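Local coordinates for protein putative metal-dependent hydrolase (Bacillus subtilis, PDB 6KNS) that is a metallo-beta-lactamase-fold protein, probably a hydrolase, that binds two zinc ions and calcium and may act as a tRNA 3'-processing endoribonuclease, at residues A21-S26 against A242-V247. Sequence-based numbering, arbitrary orientation.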
ATOM      1  N   ALA A  21      -5.384  -2.523 -11.333  1.00 18.54           N
ATOM      2  CA  ALA A  21      -4.912  -3.881 -11.166  1.00 19.02           C
ATOM      3  C   ALA A  21      -3.408  -4.032 -11.501  1.00 18.45           C
ATOM      4  O   ALA A  21      -2.932  -3.663 -12.579  1.00 18.26           O
ATOM      5  CB  ALA A  21      -5.790  -4.870 -12.011  1.00 19.39           C
ATOM      6  N   ASN A  22      -2.665  -4.525 -10.517  1.00 18.22           N
ATOM      7  CA  ASN A  22      -1.232  -4.802 -10.634  1.00 18.81           C
ATOM      8  C   ASN A  22      -0.376  -3.552 -10.895  1.00 18.70           C
ATOM      9  O   ASN A  22       0.800  -3.656 -11.276  1.00 17.67           O
ATOM     10  CB  ASN A  22      -0.975  -5.884 -11.672  1.00 18.91           C
ATOM     11  CG  ASN A  22      -1.640  -7.215 -11.293  1.00 21.63           C
ATOM     12  OD1 ASN A  22      -1.402  -7.764 -10.212  1.00 22.48           O
ATOM     13  ND2 ASN A  22      -2.493  -7.711 -12.165  1.00 19.23           N
ATOM     14  N   GLU A  23      -0.962  -2.384 -10.639  1.00 17.87           N
ATOM     15  CA  GLU A  23      -0.226  -1.132 -10.752  1.00 18.45           C
ATOM     16  C   GLU A  23      -0.106  -0.446  -9.398  1.00 17.39           C
ATOM     17  O   GLU A  23      -0.312  -1.082  -8.343  1.00 17.59           O
ATOM     18  CB  GLU A  23      -0.882  -0.206 -11.762  1.00 18.68           C
ATOM     19  CG  GLU A  23      -1.040  -0.857 -13.150  1.00 22.27           C
ATOM     20  CD  GLU A  23       0.296  -1.244 -13.816  1.00 27.26           C
ATOM     21  OE1 GLU A  23       1.374  -0.683 -13.471  1.00 27.87           O
ATOM     22  OE2 GLU A  23       0.245  -2.153 -14.685  1.00 29.11           O
ATOM     23  N   ALA A  24       0.298   0.824  -9.435  1.00 16.59           N
ATOM     24  CA  ALA A  24       0.601   1.587  -8.228  1.00 16.62           C
ATOM     25  C   ALA A  24       0.118   3.024  -8.306  1.00 16.41           C
ATOM     26  O   ALA A  24      -0.191   3.529  -9.399  1.00 17.08           O
ATOM     27  CB  ALA A  24       2.116   1.523  -7.893  1.00 15.45           C
ATOM     28  N   THR A  25       0.036   3.694  -7.154  1.00 16.80           N
ATOM     29  CA  THR A  25      -0.258   5.144  -7.140  1.00 16.60           C
ATOM     30  C   THR A  25       1.075   5.891  -6.940  1.00 17.69           C
ATOM     31  O   THR A  25       2.138   5.270  -7.042  1.00 17.93           O
ATOM     32  CB  THR A  25      -1.336   5.535  -6.137  1.00 16.83           C
ATOM     33  OG1 THR A  25      -0.849   5.445  -4.792  1.00 16.45           O
ATOM     34  CG2 THR A  25      -2.578   4.633  -6.275  1.00 14.45           C
ATOM     35  N   SER A  26       1.030   7.212  -6.736  1.00 17.45           N
ATOM     36  CA  SER A  26       2.214   8.039  -6.827  1.00 18.03           C
ATOM     37  C   SER A  26       3.461   7.584  -6.055  1.00 17.84           C
ATOM     38  O   SER A  26       3.443   7.415  -4.852  1.00 18.38           O
ATOM     39  CB  SER A  26       1.895   9.468  -6.437  1.00 18.44           C
ATOM     40  OG  SER A  26       0.920  10.030  -7.307  1.00 18.94           O
ATOM     41  N   ALA A 242       3.098   8.258 -18.262  1.00 20.56           N
ATOM     42  CA  ALA A 242       3.790   7.566 -17.188  1.00 20.68           C
ATOM     43  C   ALA A 242       3.329   6.091 -17.089  1.00 20.06           C
ATOM     44  O   ALA A 242       2.178   5.803 -17.349  1.00 19.89           O
ATOM     45  CB  ALA A 242       3.500   8.291 -15.846  1.00 19.03           C
ATOM     46  N   LYS A 243       4.223   5.186 -16.702  1.00 20.24           N
ATOM     47  CA  LYS A 243       3.870   3.809 -16.301  1.00 20.24           C
ATOM     48  C   LYS A 243       4.929   3.342 -15.316  1.00 20.23           C
ATOM     49  O   LYS A 243       6.040   3.869 -15.337  1.00 20.54           O
ATOM     50  CB  LYS A 243       3.818   2.868 -17.526  1.00 21.59           C
ATOM     51  CG  LYS A 243       5.178   2.735 -18.343  1.00 23.43           C
ATOM     52  CD  LYS A 243       5.207   1.490 -19.295  1.00 26.24           C
ATOM     53  CE  LYS A 243       4.111   1.547 -20.338  1.00 25.30           C
ATOM     54  NZ  LYS A 243       4.174   0.370 -21.280  1.00 27.25           N
ATOM     55  N   SER A 244       4.632   2.381 -14.445  1.00 20.54           N
ATOM     56  CA  SER A 244       5.684   1.839 -13.564  1.00 21.34           C
ATOM     57  C   SER A 244       6.808   1.368 -14.461  1.00 21.79           C
ATOM     58  O   SER A 244       6.551   0.747 -15.466  1.00 22.49           O
ATOM     59  CB  SER A 244       5.202   0.653 -12.689  1.00 21.81           C
ATOM     60  OG  SER A 244       4.144   1.035 -11.810  1.00 24.21           O
ATOM     61  N   GLY A 245       8.042   1.723 -14.134  1.00 22.10           N
ATOM     62  CA  GLY A 245       9.193   1.322 -14.934  1.00 22.24           C
ATOM     63  C   GLY A 245       9.667   2.347 -15.942  1.00 22.42           C
ATOM     64  O   GLY A 245      10.767   2.227 -16.520  1.00 22.72           O
ATOM     65  N   PHE A 246       8.838   3.339 -16.218  1.00 21.84           N
ATOM     66  CA  PHE A 246       9.268   4.407 -17.099  1.00 22.00           C
ATOM     67  C   PHE A 246      10.560   5.062 -16.562  1.00 22.51           C
ATOM     68  O   PHE A 246      10.604   5.478 -15.407  1.00 21.89           O
ATOM     69  CB  PHE A 246       8.173   5.476 -17.227  1.00 22.02           C
ATOM     70  CG  PHE A 246       8.546   6.608 -18.158  1.00 21.92           C
ATOM     71  CD1 PHE A 246       9.250   7.709 -17.685  1.00 22.08           C
ATOM     72  CD2 PHE A 246       8.180   6.564 -19.497  1.00 23.70           C
ATOM     73  CE1 PHE A 246       9.597   8.732 -18.526  1.00 23.92           C
ATOM     74  CE2 PHE A 246       8.522   7.609 -20.369  1.00 24.20           C
ATOM     75  CZ  PHE A 246       9.233   8.682 -19.882  1.00 24.46           C
ATOM     76  N   VAL A 247      11.575   5.210 -17.414  1.00 22.85           N
ATOM     77  CA  VAL A 247      12.857   5.740 -16.995  1.00 23.89           C
ATOM     78  C   VAL A 247      13.136   6.992 -17.810  1.00 25.57           C
ATOM     79  O   VAL A 247      13.027   6.983 -19.028  1.00 25.10           O
ATOM     80  CB  VAL A 247      14.028   4.692 -17.147  1.00 24.97           C
ATOM     81  CG1 VAL A 247      15.380   5.337 -17.073  1.00 24.76           C
ATOM     82  CG2 VAL A 247      13.908   3.527 -16.093  1.00 22.24           C
TER
HETATM   83  O   HOH W   1       1.850   1.625 -14.442  1.00 20.94           O
HETATM   84  O   HOH W   2       1.675   2.243 -11.706  1.00 17.21           O
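Glu-23 and Ser-244 meet side chain to side chain, the carboxylate OE1 of Glu-23 standing 3.7 Å from the hydroxyl OG of Ser-244, with no direct hydrogen bond between the two segments. Two waters make the link instead. The first accepts from the backbone N of Ser-244 at 2.9 Å and donates to OE1 of Glu-23 at 2.5 Å, a length so short that its exact value is doubtful. The second accepts from the backbone N of Ala-24 at 3.0 Å and donates to OG of Ser-244 at 2.8 Å. Each bridge joins an amide of one segment to a side-chain oxygen of the other. In Glu-23 a bend about CB-CG (chi2 -62°) swings OE1 toward Ser-244, although the CB itself does not point there. Ser-244 does point its CB across, and its rotamer (chi1 -61°) sets OG beside the backbone N, where it accepts from the second water and donates to the carbonyl O of Ile-12 in strand 7-13. From the other segment the methyl CB of Ala-24 faces the same OG at 4.4 Å. Ser-244 and Gly-245 are the two central residues of a type II turn, closed by Phe-246 N bonding to Lys-243 O at 3.0 Å; Gly-245 takes the positive phi (96°) usual at its third position. Next along the chain from Ala-24, Thr-25 OG1 hydrogen-bonds to Ser-43 N and to the carbonyl O of zinc ligand Asp-69, while Glu-23 O is hydrogen-bonded to Ser-47 OG of the second subunit. The side chain of Ala-24 lies about 12 Å from a zinc ion. The contact is a water-bridged junction of two loops in the metallo-beta-lactamase alpha-beta/beta-alpha sandwich, where the chain crosses from strand 238-241 of one sheet to strand 247-249 of the other.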